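Local coordinates for protein ethylbenzene dehydrogenase beta-subunit (Aromatoleum aromaticum, PDB 2IVF) that carries a chain of four iron-sulfur clusters as the beta subunit of a three-chain enzyme assembly and probably passes electrons along them, at residues Q96-E101 with V111-T116; V273-A278 with T291-D296; A311-E316 with E327-L332; L258-E263 with E299-P304; T87-G92 with P115-T120. One frame throughout, in Å; residues are numbered along the deposited sequence.

Contact 1 (Q96-E101 with V111-T116); sequences QFNHKE and VHFHPT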
# COMPACT_ATOMS: atom_id res chain seq x y z
N GLN B 96 4.11 -0.98 19.44
CA GLN B 96 5.21 -1.94 19.54
C GLN B 96 4.68 -3.26 19.02
O GLN B 96 3.50 -3.58 19.20
CB GLN B 96 5.60 -2.07 20.98
CG GLN B 96 5.87 -0.66 21.63
CD GLN B 96 7.09 -0.04 21.02
OE1 GLN B 96 8.18 -0.61 21.08
NE2 GLN B 96 6.93 1.13 20.39
N PHE B 97 5.56 -4.05 18.42
CA PHE B 97 5.16 -5.32 17.83
C PHE B 97 5.94 -6.45 18.44
O PHE B 97 6.91 -6.21 19.13
CB PHE B 97 5.32 -5.26 16.33
CG PHE B 97 4.30 -4.35 15.68
CD1 PHE B 97 3.09 -4.84 15.29
CD2 PHE B 97 4.55 -3.00 15.53
CE1 PHE B 97 2.13 -4.00 14.74
CE2 PHE B 97 3.60 -2.19 14.98
CZ PHE B 97 2.38 -2.69 14.59
N ASN B 98 5.52 -7.69 18.21
CA ASN B 98 6.03 -8.82 18.98
C ASN B 98 6.68 -9.89 18.13
O ASN B 98 6.45 -11.09 18.31
CB ASN B 98 4.89 -9.41 19.82
CG ASN B 98 3.77 -9.93 18.99
OD1 ASN B 98 3.47 -9.39 17.92
ND2 ASN B 98 3.11 -10.97 19.48
N HIS B 99 7.58 -9.47 17.22
CA HIS B 99 8.23 -10.39 16.31
C HIS B 99 8.87 -11.58 17.01
O HIS B 99 8.58 -12.73 16.66
CB HIS B 99 9.34 -9.70 15.51
CG HIS B 99 8.89 -8.52 14.73
ND1 HIS B 99 8.70 -7.28 15.30
CD2 HIS B 99 8.65 -8.37 13.41
CE1 HIS B 99 8.35 -6.42 14.37
NE2 HIS B 99 8.30 -7.06 13.21
N LYS B 100 9.73 -11.31 18.02
CA LYS B 100 10.42 -12.40 18.75
C LYS B 100 9.42 -13.41 19.31
O LYS B 100 9.60 -14.61 19.15
CB LYS B 100 11.30 -11.87 19.91
CG LYS B 100 12.24 -12.96 20.52
CD LYS B 100 13.16 -12.43 21.67
CE LYS B 100 13.66 -13.52 22.56
NZ LYS B 100 14.54 -13.01 23.70
N GLU B 101 8.36 -12.91 19.94
CA GLU B 101 7.36 -13.74 20.58
C GLU B 101 6.70 -14.71 19.59
O GLU B 101 6.48 -15.88 19.89
CB GLU B 101 6.27 -12.85 21.22
CG GLU B 101 5.36 -13.62 22.09
CD GLU B 101 4.34 -12.77 22.79
OE1 GLU B 101 3.83 -11.80 22.20
OE2 GLU B 101 4.02 -13.12 23.95
N VAL B 111 0.17 -17.42 20.04
CA VAL B 111 0.38 -16.00 19.98
C VAL B 111 0.38 -15.66 18.50
O VAL B 111 0.56 -16.52 17.66
CB VAL B 111 1.71 -15.62 20.68
CG1 VAL B 111 1.71 -16.15 22.15
CG2 VAL B 111 2.94 -16.18 19.91
N HIS B 112 0.13 -14.41 18.18
CA HIS B 112 0.16 -13.96 16.79
C HIS B 112 0.77 -12.62 16.78
O HIS B 112 0.92 -12.01 17.82
CB HIS B 112 -1.27 -13.91 16.18
CG HIS B 112 -2.22 -13.05 16.94
ND1 HIS B 112 -2.64 -11.81 16.49
CD2 HIS B 112 -2.84 -13.26 18.12
CE1 HIS B 112 -3.49 -11.30 17.37
NE2 HIS B 112 -3.61 -12.15 18.37
N PHE B 113 1.12 -12.15 15.60
CA PHE B 113 1.73 -10.85 15.41
C PHE B 113 0.70 -9.75 15.57
O PHE B 113 -0.31 -9.74 14.88
CB PHE B 113 2.34 -10.79 13.98
CG PHE B 113 3.19 -9.59 13.74
CD1 PHE B 113 4.49 -9.54 14.25
CD2 PHE B 113 2.69 -8.48 13.08
CE1 PHE B 113 5.26 -8.43 14.04
CE2 PHE B 113 3.47 -7.35 12.89
CZ PHE B 113 4.76 -7.33 13.38
N HIS B 114 0.94 -8.81 16.50
CA HIS B 114 -0.04 -7.83 16.76
C HIS B 114 0.58 -6.63 17.47
O HIS B 114 1.68 -6.75 18.03
CB HIS B 114 -1.13 -8.47 17.62
CG HIS B 114 -0.73 -8.65 19.03
ND1 HIS B 114 -0.67 -7.61 19.93
CD2 HIS B 114 -0.33 -9.75 19.70
CE1 HIS B 114 -0.27 -8.07 21.10
NE2 HIS B 114 -0.05 -9.37 20.99
N PRO B 115 -0.08 -5.48 17.41
CA PRO B 115 0.42 -4.28 18.09
C PRO B 115 0.11 -4.23 19.56
O PRO B 115 -0.83 -4.90 20.02
CB PRO B 115 -0.32 -3.15 17.37
CG PRO B 115 -1.62 -3.79 16.99
CD PRO B 115 -1.30 -5.19 16.63
N THR B 116 0.91 -3.44 20.27
CA THR B 116 0.74 -3.17 21.69
C THR B 116 0.93 -1.64 21.80
O THR B 116 1.88 -1.10 21.24
CB THR B 116 1.80 -3.88 22.54
OG1 THR B 116 1.70 -5.29 22.36
CG2 THR B 116 1.66 -3.56 24.04
O HOH W 1 1.10 -11.63 22.81

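Contact 2 (V273-A278 with T291-D296); sequences VPPMGA and TRIPLD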
# COMPACT_ATOMS: atom_id res chain seq x y z
N VAL B 273 -7.65 22.35 -2.32
CA VAL B 273 -8.67 22.26 -3.39
C VAL B 273 -9.69 21.23 -2.92
O VAL B 273 -9.36 20.04 -2.71
CB VAL B 273 -8.09 21.85 -4.75
CG1 VAL B 273 -9.18 21.93 -5.83
CG2 VAL B 273 -6.87 22.74 -5.13
N PRO B 274 -10.94 21.67 -2.71
CA PRO B 274 -11.89 20.76 -2.13
C PRO B 274 -12.30 19.68 -3.14
O PRO B 274 -12.25 19.91 -4.37
CB PRO B 274 -13.07 21.67 -1.75
CG PRO B 274 -13.03 22.78 -2.72
CD PRO B 274 -11.54 23.01 -2.95
N PRO B 275 -12.76 18.54 -2.62
CA PRO B 275 -13.12 17.43 -3.44
C PRO B 275 -14.46 17.61 -4.11
O PRO B 275 -15.44 17.97 -3.46
CB PRO B 275 -13.16 16.26 -2.45
CG PRO B 275 -13.59 16.83 -1.19
CD PRO B 275 -13.01 18.26 -1.19
N MET B 276 -14.49 17.31 -5.39
CA MET B 276 -15.73 17.30 -6.18
C MET B 276 -16.64 16.15 -5.74
O MET B 276 -17.85 16.33 -5.60
CB MET B 276 -15.39 17.18 -7.67
CG MET B 276 -14.66 18.40 -8.25
SD MET B 276 -14.12 18.14 -9.94
CE MET B 276 -12.82 16.91 -9.76
N GLY B 277 -16.03 14.98 -5.50
CA GLY B 277 -16.76 13.78 -5.08
C GLY B 277 -17.56 13.16 -6.20
O GLY B 277 -17.67 13.71 -7.29
N ALA B 278 -18.06 11.96 -5.94
CA ALA B 278 -18.84 11.22 -6.88
C ALA B 278 -20.32 11.56 -6.81
O ALA B 278 -20.86 11.83 -5.73
CB ALA B 278 -18.62 9.68 -6.66
N THR B 291 -22.97 15.89 -6.71
CA THR B 291 -22.11 15.20 -5.75
C THR B 291 -22.90 14.72 -4.52
O THR B 291 -23.88 15.35 -4.10
CB THR B 291 -20.90 16.04 -5.27
OG1 THR B 291 -20.09 15.23 -4.40
CG2 THR B 291 -21.34 17.31 -4.46
N ARG B 292 -22.49 13.59 -3.96
CA ARG B 292 -23.01 13.12 -2.68
C ARG B 292 -22.37 13.82 -1.47
O ARG B 292 -22.86 13.69 -0.34
CB ARG B 292 -22.76 11.65 -2.54
CG ARG B 292 -21.25 11.43 -2.48
CD ARG B 292 -20.86 10.15 -2.70
NE ARG B 292 -21.29 9.54 -3.93
CZ ARG B 292 -21.54 8.24 -3.99
NH1 ARG B 292 -21.36 7.48 -2.93
NH2 ARG B 292 -21.92 7.70 -5.13
N ILE B 293 -21.27 14.54 -1.66
CA ILE B 293 -20.59 15.14 -0.49
C ILE B 293 -21.43 16.35 -0.08
O ILE B 293 -21.68 17.25 -0.89
CB ILE B 293 -19.15 15.61 -0.74
CG1 ILE B 293 -18.28 14.47 -1.27
CG2 ILE B 293 -18.59 16.24 0.57
CD1 ILE B 293 -16.93 14.91 -1.66
N PRO B 294 -21.91 16.34 1.17
CA PRO B 294 -22.72 17.45 1.60
C PRO B 294 -21.93 18.73 1.66
O PRO B 294 -20.81 18.79 2.19
CB PRO B 294 -23.21 17.01 2.98
CG PRO B 294 -23.03 15.51 2.98
CD PRO B 294 -21.79 15.31 2.21
N LEU B 295 -22.49 19.77 1.09
CA LEU B 295 -21.74 21.01 1.00
C LEU B 295 -21.41 21.54 2.41
O LEU B 295 -20.33 22.08 2.64
CB LEU B 295 -22.54 22.04 0.21
CG LEU B 295 -22.03 23.48 0.08
CD1 LEU B 295 -20.62 23.53 -0.53
CD2 LEU B 295 -23.08 24.35 -0.69
N ASP B 296 -22.34 21.40 3.36
CA ASP B 296 -22.11 21.98 4.67
C ASP B 296 -20.95 21.32 5.39
O ASP B 296 -20.26 21.96 6.16
CB ASP B 296 -23.39 22.05 5.53
CG ASP B 296 -24.02 20.69 5.78
OD1 ASP B 296 -23.71 19.72 5.07
OD2 ASP B 296 -24.88 20.58 6.68

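Contact 3 (A311-E316 with E327-L332); sequences AVLHTE and ELMDLL. With PO4 (phosphate ion), chain P.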
# COMPACT_ATOMS: atom_id res chain seq x y z
N ALA B 311 -18.03 24.95 -8.25
CA ALA B 311 -18.62 25.38 -9.50
C ALA B 311 -17.53 25.74 -10.55
O ALA B 311 -17.68 25.43 -11.73
CB ALA B 311 -19.56 26.54 -9.26
N VAL B 312 -16.45 26.37 -10.08
CA VAL B 312 -15.30 26.76 -10.91
C VAL B 312 -14.63 25.46 -11.41
O VAL B 312 -14.30 25.34 -12.58
CB VAL B 312 -14.33 27.61 -10.11
CG1 VAL B 312 -12.97 27.86 -10.88
CG2 VAL B 312 -14.97 28.94 -9.74
N LEU B 313 -14.41 24.50 -10.51
CA LEU B 313 -13.78 23.25 -10.91
C LEU B 313 -14.59 22.57 -12.00
O LEU B 313 -14.03 22.08 -12.97
CB LEU B 313 -13.63 22.30 -9.74
CG LEU B 313 -12.61 22.72 -8.67
CD1 LEU B 313 -12.72 21.87 -7.44
CD2 LEU B 313 -11.18 22.64 -9.24
N HIS B 314 -15.90 22.52 -11.82
CA HIS B 314 -16.73 21.85 -12.80
C HIS B 314 -16.75 22.62 -14.09
O HIS B 314 -16.69 22.02 -15.15
CB HIS B 314 -18.11 21.57 -12.23
CG HIS B 314 -18.09 20.47 -11.20
ND1 HIS B 314 -17.85 19.14 -11.53
CD2 HIS B 314 -18.19 20.51 -9.85
CE1 HIS B 314 -17.86 18.41 -10.43
NE2 HIS B 314 -18.04 19.21 -9.40
N THR B 315 -16.78 23.96 -14.02
CA THR B 315 -16.83 24.76 -15.23
C THR B 315 -15.53 24.57 -16.02
O THR B 315 -15.53 24.34 -17.24
CB THR B 315 -17.05 26.24 -14.91
OG1 THR B 315 -18.33 26.34 -14.31
CG2 THR B 315 -17.06 27.10 -16.16
N GLU B 316 -14.43 24.65 -15.31
CA GLU B 316 -13.12 24.62 -15.96
C GLU B 316 -12.88 23.25 -16.54
O GLU B 316 -12.32 23.11 -17.64
CB GLU B 316 -12.04 25.00 -14.98
CG GLU B 316 -12.02 26.52 -14.68
CD GLU B 316 -12.04 27.38 -15.93
OE1 GLU B 316 -11.33 27.06 -16.89
OE2 GLU B 316 -12.77 28.39 -15.95
N GLU B 327 -6.54 27.17 -17.99
CA GLU B 327 -5.34 27.32 -17.15
C GLU B 327 -5.47 26.57 -15.87
O GLU B 327 -4.49 26.00 -15.36
CB GLU B 327 -5.05 28.78 -16.85
CG GLU B 327 -3.87 28.96 -15.92
CD GLU B 327 -3.65 30.39 -15.45
OE1 GLU B 327 -4.63 31.09 -15.17
OE2 GLU B 327 -2.47 30.80 -15.37
N LEU B 328 -6.69 26.54 -15.32
CA LEU B 328 -6.89 25.95 -14.02
C LEU B 328 -6.65 24.48 -14.11
O LEU B 328 -5.93 23.92 -13.30
CB LEU B 328 -8.30 26.19 -13.46
CG LEU B 328 -8.54 25.51 -12.11
CD1 LEU B 328 -7.54 26.01 -11.00
CD2 LEU B 328 -9.96 25.71 -11.65
N MET B 329 -7.24 23.83 -15.10
CA MET B 329 -7.00 22.42 -15.27
C MET B 329 -5.55 22.13 -15.61
O MET B 329 -5.05 21.13 -15.18
CB MET B 329 -7.97 21.82 -16.26
CG MET B 329 -9.41 21.97 -15.76
SD MET B 329 -9.76 20.83 -14.40
CE MET B 329 -10.52 21.90 -13.16
N ASP B 330 -4.90 23.00 -16.34
CA ASP B 330 -3.49 22.82 -16.66
C ASP B 330 -2.66 22.81 -15.38
O ASP B 330 -1.76 21.98 -15.19
CB ASP B 330 -3.00 23.96 -17.55
CG ASP B 330 -3.48 23.87 -19.00
OD1 ASP B 330 -3.92 22.82 -19.47
OD2 ASP B 330 -3.34 24.88 -19.71
N LEU B 331 -2.99 23.74 -14.48
CA LEU B 331 -2.33 23.89 -13.18
C LEU B 331 -2.58 22.69 -12.30
O LEU B 331 -1.67 22.21 -11.63
CB LEU B 331 -2.80 25.16 -12.47
CG LEU B 331 -2.38 26.47 -13.09
CD1 LEU B 331 -3.10 27.62 -12.40
CD2 LEU B 331 -0.86 26.60 -13.00
N LEU B 332 -3.81 22.19 -12.30
CA LEU B 332 -4.15 21.17 -11.38
C LEU B 332 -3.64 19.82 -11.88
O LEU B 332 -3.35 18.95 -11.10
CB LEU B 332 -5.66 21.11 -11.13
CG LEU B 332 -6.30 22.27 -10.38
CD1 LEU B 332 -7.85 22.07 -10.34
CD2 LEU B 332 -5.72 22.51 -8.96
P PO4 P . -18.00 18.53 -14.95
O1 PO4 P . -17.28 19.62 -15.74
O2 PO4 P . -17.18 18.25 -13.68
O3 PO4 P . -19.41 18.98 -14.56
O4 PO4 P . -18.08 17.28 -15.79

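Contact 4 (L258-E263 with E299-P304); sequences LPLHAE and EGLFGP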
# COMPACT_ATOMS: atom_id res chain seq x y z
N LEU B 258 -8.38 26.55 -0.58
CA LEU B 258 -8.97 27.16 0.60
C LEU B 258 -8.32 26.70 1.89
O LEU B 258 -7.93 25.56 2.04
CB LEU B 258 -10.46 26.83 0.67
CG LEU B 258 -11.28 27.19 -0.55
CD1 LEU B 258 -12.69 26.61 -0.42
CD2 LEU B 258 -11.29 28.72 -0.84
N PRO B 259 -8.28 27.60 2.88
CA PRO B 259 -7.69 27.28 4.15
C PRO B 259 -8.50 26.33 4.97
O PRO B 259 -9.75 26.33 4.92
CB PRO B 259 -7.64 28.64 4.87
CG PRO B 259 -8.72 29.41 4.31
CD PRO B 259 -8.78 28.98 2.84
N LEU B 260 -7.80 25.52 5.74
CA LEU B 260 -8.48 24.62 6.65
C LEU B 260 -8.83 25.36 7.97
O LEU B 260 -7.96 25.91 8.67
CB LEU B 260 -7.65 23.34 6.87
CG LEU B 260 -8.14 22.34 7.95
CD1 LEU B 260 -9.42 21.66 7.52
CD2 LEU B 260 -7.02 21.27 8.25
N HIS B 261 -10.11 25.42 8.29
CA HIS B 261 -10.55 25.98 9.56
C HIS B 261 -10.01 27.40 9.79
O HIS B 261 -9.48 27.70 10.85
CB HIS B 261 -10.16 25.06 10.72
CG HIS B 261 -11.01 23.82 10.87
ND1 HIS B 261 -12.39 23.87 11.00
CD2 HIS B 261 -10.67 22.53 10.98
CE1 HIS B 261 -12.85 22.64 11.18
NE2 HIS B 261 -11.82 21.81 11.15
N ALA B 262 -10.16 28.28 8.81
CA ALA B 262 -9.76 29.69 8.94
C ALA B 262 -10.45 30.36 10.14
O ALA B 262 -9.95 31.39 10.65
CB ALA B 262 -10.07 30.43 7.67
N GLU B 263 -11.61 29.82 10.55
CA GLU B 263 -12.33 30.38 11.70
C GLU B 263 -11.58 30.22 13.01
O GLU B 263 -11.93 30.86 13.99
CB GLU B 263 -13.76 29.84 11.86
CG GLU B 263 -13.88 28.42 12.35
CD GLU B 263 -13.61 27.38 11.28
OE1 GLU B 263 -13.22 27.71 10.13
OE2 GLU B 263 -13.81 26.19 11.59
N GLU B 299 -17.96 22.96 3.80
CA GLU B 299 -17.94 24.32 4.34
C GLU B 299 -17.41 24.34 5.78
O GLU B 299 -16.78 25.31 6.19
CB GLU B 299 -19.33 24.97 4.35
CG GLU B 299 -19.84 25.34 2.97
CD GLU B 299 -21.23 25.90 2.98
OE1 GLU B 299 -21.95 25.68 3.96
OE2 GLU B 299 -21.59 26.56 1.99
N GLY B 300 -17.66 23.28 6.53
CA GLY B 300 -17.18 23.21 7.88
C GLY B 300 -15.66 23.24 7.93
O GLY B 300 -15.08 23.82 8.87
N LEU B 301 -15.03 22.64 6.92
CA LEU B 301 -13.59 22.56 6.83
C LEU B 301 -12.98 23.73 6.09
O LEU B 301 -11.95 24.24 6.50
CB LEU B 301 -13.20 21.31 6.08
CG LEU B 301 -13.49 19.99 6.79
CD1 LEU B 301 -12.91 18.88 6.00
CD2 LEU B 301 -12.97 20.05 8.27
N PHE B 302 -13.58 24.15 4.99
CA PHE B 302 -12.91 25.07 4.08
C PHE B 302 -13.61 26.38 3.86
O PHE B 302 -13.14 27.20 3.06
CB PHE B 302 -12.67 24.37 2.74
CG PHE B 302 -11.94 23.09 2.88
CD1 PHE B 302 -10.69 23.06 3.45
CD2 PHE B 302 -12.54 21.88 2.50
CE1 PHE B 302 -10.03 21.86 3.61
CE2 PHE B 302 -11.90 20.71 2.65
CZ PHE B 302 -10.62 20.70 3.21
N GLY B 303 -14.70 26.61 4.58
CA GLY B 303 -15.38 27.87 4.59
C GLY B 303 -16.46 28.05 3.54
O GLY B 303 -16.71 27.15 2.73
N PRO B 304 -17.05 29.25 3.50
CA PRO B 304 -18.20 29.57 2.66
C PRO B 304 -17.89 29.65 1.17
O PRO B 304 -18.81 29.72 0.38
CB PRO B 304 -18.59 30.98 3.12
CG PRO B 304 -17.29 31.57 3.60
CD PRO B 304 -16.61 30.42 4.29
O HOH W 2 -13.81 26.54 7.83

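Contact 5 (T87-G92 with P115-T120); sequences TLIDSG and PTSKST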
# COMPACT_ATOMS: atom_id res chain seq x y z
N THR B 87 -3.09 13.26 24.20
CA THR B 87 -2.37 12.17 24.82
C THR B 87 -1.55 11.47 23.74
O THR B 87 -1.67 11.78 22.55
CB THR B 87 -3.37 11.18 25.41
OG1 THR B 87 -4.19 10.72 24.33
CG2 THR B 87 -4.23 11.83 26.55
N LEU B 88 -0.70 10.53 24.17
CA LEU B 88 0.08 9.72 23.26
C LEU B 88 -0.83 8.97 22.30
O LEU B 88 -0.57 8.89 21.08
CB LEU B 88 0.93 8.71 24.02
CG LEU B 88 1.79 7.75 23.18
CD1 LEU B 88 2.48 8.53 22.09
CD2 LEU B 88 2.79 6.99 24.07
N ILE B 89 -1.91 8.42 22.86
CA ILE B 89 -2.88 7.70 22.03
C ILE B 89 -3.55 8.64 21.06
O ILE B 89 -3.62 8.33 19.87
CB ILE B 89 -3.93 6.91 22.87
CG1 ILE B 89 -3.23 5.77 23.61
CG2 ILE B 89 -5.03 6.27 21.99
CD1 ILE B 89 -4.04 5.27 24.76
N ASP B 90 -3.99 9.81 21.53
CA ASP B 90 -4.59 10.82 20.63
C ASP B 90 -3.63 11.11 19.47
O ASP B 90 -4.06 11.34 18.33
CB ASP B 90 -4.86 12.15 21.34
CG ASP B 90 -5.97 12.10 22.34
OD1 ASP B 90 -6.91 11.29 22.19
OD2 ASP B 90 -5.92 12.93 23.29
N SER B 91 -2.32 11.09 19.77
CA SER B 91 -1.29 11.45 18.84
C SER B 91 -0.85 10.27 18.00
O SER B 91 0.19 10.32 17.33
CB SER B 91 -0.12 12.08 19.60
OG SER B 91 -0.60 13.17 20.37
N GLY B 92 -1.61 9.19 18.06
CA GLY B 92 -1.40 8.06 17.15
C GLY B 92 -0.62 6.91 17.75
O GLY B 92 -0.45 5.88 17.10
N PRO B 115 -0.08 -5.48 17.41
CA PRO B 115 0.42 -4.28 18.09
C PRO B 115 0.11 -4.23 19.56
O PRO B 115 -0.83 -4.90 20.02
CB PRO B 115 -0.32 -3.15 17.37
CG PRO B 115 -1.62 -3.79 16.99
CD PRO B 115 -1.30 -5.19 16.63
N THR B 116 0.91 -3.44 20.27
CA THR B 116 0.74 -3.17 21.69
C THR B 116 0.93 -1.64 21.80
O THR B 116 1.88 -1.10 21.24
CB THR B 116 1.80 -3.88 22.54
OG1 THR B 116 1.70 -5.29 22.36
CG2 THR B 116 1.66 -3.56 24.04
N SER B 117 0.04 -0.97 22.53
CA SER B 117 0.16 0.47 22.75
C SER B 117 1.40 0.79 23.57
O SER B 117 1.68 0.14 24.57
CB SER B 117 -1.08 1.04 23.47
OG SER B 117 -0.83 2.36 23.97
N LYS B 118 2.12 1.84 23.16
CA LYS B 118 3.24 2.32 23.93
C LYS B 118 2.76 3.11 25.17
O LYS B 118 3.50 3.28 26.12
CB LYS B 118 4.17 3.19 23.08
CG LYS B 118 5.59 3.23 23.66
CD LYS B 118 6.64 3.87 22.74
CE LYS B 118 8.04 3.63 23.31
NZ LYS B 118 9.13 4.35 22.56
N SER B 119 1.51 3.54 25.16
CA SER B 119 0.94 4.28 26.27
C SER B 119 0.41 3.36 27.37
O SER B 119 0.76 3.54 28.53
CB SER B 119 -0.17 5.20 25.74
OG SER B 119 -0.72 6.04 26.75
N THR B 120 -0.42 2.39 27.01
CA THR B 120 -1.04 1.50 27.98
C THR B 120 -0.31 0.18 28.19
O THR B 120 -0.65 -0.56 29.11
CB THR B 120 -2.44 1.08 27.56
OG1 THR B 120 -2.37 0.30 26.35
CG2 THR B 120 -3.36 2.29 27.37
O HOH W 3 -2.18 8.03 26.04

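Contact 1 (Q96-E101 with V111-T116)
Asn98 reaches across to the 111-116 segment and grips its backbone with both branches of its amide. Asn98 OD1 accepts from His114 N at 3.0 Å, while Asn98 ND2 gives one hydrogen to His112 O at 2.9 Å in an almost straight bond, 174° at the hydrogen. The other hydrogen of ND2 goes to Glu101 OE1, so the amide is pinned from three directions and cannot easily flip. CG of Asn98 lies between the backbone N and the carbonyl carbon (chi1 61°), and its amide comes over one face of the His114 ring. A water joins Glu101 OE1 to His114 NE2; the other carboxylate oxygen, OE2, is salt-bridged to Lys107.

Backbone pairing is limited to one antiparallel bridge, the hydrogen-bonded pair Gln96 and Thr116: Gln96 N gives to Thr116 O at 2.9 Å, and Thr116 N returns to Gln96 O at 2.8 Å.

The aromatic part is a cluster of three rings. Phe113 turns its edge to the face of His99, with CE1 over the centre of the imidazole, 3.4 Å from His99 NE2. Against Phe97 the same ring lies nearly parallel (12°) but slid aside, and CD1 of Phe97 comes to 3.5 Å from Phe113 CE2. Phe97 CE1 also packs on Pro115 CB, 3.7 Å away.

His99 NE2 is bonded to Thr860 O of the alpha subunit, whose chain also packs on Phe97 and His112. The contact thus folds the loop following helix 99-104 back beside that helix's N-terminal end, against the neighbouring alpha subunit.

Contact 2 (V273-A278 with T291-D296)
Ala278 O receives two hydrogen bonds from Arg292. Arg292 N comes to 3.0 Å and Arg292 NE to 2.9 Å from Ala278 O, from opposite faces of the carbonyl plane; the oxygen lies at the edge of the guanidinium. CG of Arg292 is folded between the backbone N and the carbonyl carbon (chi1 65°), and the chain then bends at chi3, where NE is set. Thr291 OG1 donates to Met276 O at 2.8 Å, in the carbonyl plane and on a lone pair.

Ile293 CD1 touches Gly277 CA at 3.6 Å and Pro275 CG at 3.9 Å. Gly277, at positive phi, lets the loop run close against Thr291 OG1 and Ile293 CD1.

One step out, Thr291 OG1 also accepts the N-H of Ile293 at 3.1 Å, an ST turn that fixes the hydroxyl's direction. Arg292 is held further by Arg279 O at NH2 and Pro142 O at NH1, and Asn26 binds the backbone at Met276 N and Pro274 O.

The contact closes the excursion that carries strands 279-281 and 287-288, just ahead of helix 295-302. Strand 141-149 covers Pro275 and Arg292, helix 306-321 backs Met276, and Arg272 of the alpha subunit binds Gly277 O.

Contact 3 (A311-E316 with E327-L332)
Met329 lies against Leu313 and Glu316, and its chain shows how the two helices fit. From CB the first torsion puts CG anti to the carbonyl carbon (chi1 -61°), where CG rests 3.6 Å from Glu316 O. A bend at chi2 places SD, and another at chi3 turns CE back toward helix 306-321. There Met329 CE meets Leu313 O at 3.5 Å, Glu316 CB at 3.9 Å and Leu313 CD2 at 4.0 Å.

Both helices add leucine methyls. Leu313 CD2 meets Leu332 CD1 at 3.6 Å, the two side chains crossing at about a right angle. Leu328 CD2 touches Val312 CG1 and Glu316 CG, both 3.8 Å away. The short helical segments run at 98° to one another with their axes 9.7 Å apart, so the helices meet crosswise.

To one side, a phosphate probably from the crystallisation liquor sits at His314; its O2 is modelled 2.4 Å from His314 ND1, doubtfully short.

Glu316 offers its aliphatic part here; OE1 is hydrogen-bonded to Ser326 and Asn319. Glu327 sends its carboxylate to Lys253 and Trp254. The interface is therefore mainly apolar, with the methionine's CG and methyl also resting on two helix carbonyl oxygens, and the carboxylates find their polar partners outside it.

Contact 4 (L258-E263 with E299-P304)
Leu258, Leu260 and Phe302 form the close-packed part, together with His261 and Leu301. CG of Leu258 stands anti to its own carbonyl carbon (chi1 -54°), close to the carbonyl oxygen of Phe302; CD1 of Leu258 reaches Phe302 O at 3.6 Å and also lies against Phe302 CB, while Leu260 CD1 meets Phe302 CE1 at 4.0 Å. The edge of the phenyl ring is turned to Pro259 O, which lies near the ring plane and also takes a CA-H contact from Phe302 CA. The His261 ring lies over Leu301, with CA facing the ring and CD2 of Leu301 3.6 Å from His261 NE2. Beyond the contact, Tyr272 meets the Phe302 ring, and helix 306-321 covers Leu258 through Val306 and Val309.

Here the end of a helix docks on the edge of a sheet. Strand 258-259 is one of the two outer strands of this chain's mixed sheet, short and weakly bonded, antiparallel to 270-273, and the chain leaves it at Leu260 just where helix 295-302 finishes. The single direct hydrogen bond across the two segments is His261 N to Leu301 O, 2.8 Å and nearly straight (174°). Its acceptor belongs to the last turn of the helix, and at Gly303 the chain turns off with positive phi.

Toward Gly300 and Glu263 the fit is looser and wetter. His261 ND1 gives to Glu263 OE2 at 2.8 Å, on the syn side of the carboxylate, and NE2 is bonded to Glu69. With both ring nitrogens occupied, the imidazole is fixed in rotation. A water bonded to Glu263 OE1 at 2.6 Å also lies 3.2 Å from Gly300 O; Gly300 is exposed.

Contact 5 (T87-G92 with P115-T120)
Leu88 sets its methyl CD2 over one face of the flat peptide group joining Lys118 to Ser119, 3.8 Å from Ser119 N and 4.0 Å from Lys118 C. That peptide has the N-H of Ser119 turned to Ser117 OG at 2.9 Å, in a bond bent to 137°. No aromatic ring takes part. Leu88 has CG anti to the backbone N (chi1 179°), which puts CG close to Ser119 CB.

Ser119 CB is the hub: Leu88 CD2 and Ile89 CG1 each come to 3.8 Å from it. Ile89 runs on to CD1, which lies 4.0 Å from Thr120 CG2.

Both sides are loops stiffened by their own hydroxyls. Thr87 OG1 accepts the N-H of Asp90, an ST motif, leading into the type I turn from Ile89 to Gly92. Ser117 OG plays the same part in the other loop, taking the N-H of Thr120 (3.1 Å) as well as that of Ser119, and it is bonded to Asp93 besides.

A water joins the loops: it accepts the N-H of Ile89 at 3.2 Å and lies 2.6 Å from Ser119 OG. Asp90 is salt-bridged to Arg66, and Leu88 N bonds to an acidic side chain of another protein chain at this surface.

Going from the N terminus, the first loop to open is that of contact 5, which starts at 87-92 and closes at 115-120. Contact 1 closes a shorter loop inside it, from 96-101 to 111-116 around helix 99-104; the two share Pro115 and Thr116 and touch where Gln96 meets Lys118. Contact 4 opens much later, at the edge strand 258-259, and shuts at the end of helix 295-302. Contact 2 nests within that loop and uses the start of the same helix. Contact 3 follows in series, pairing helices 306-321 and 327-333, and touches contact 2 through Met276 and His314. Contacts 1 and 3 lie on opposite sides of the chain's centre, their own centres about 48 Å apart.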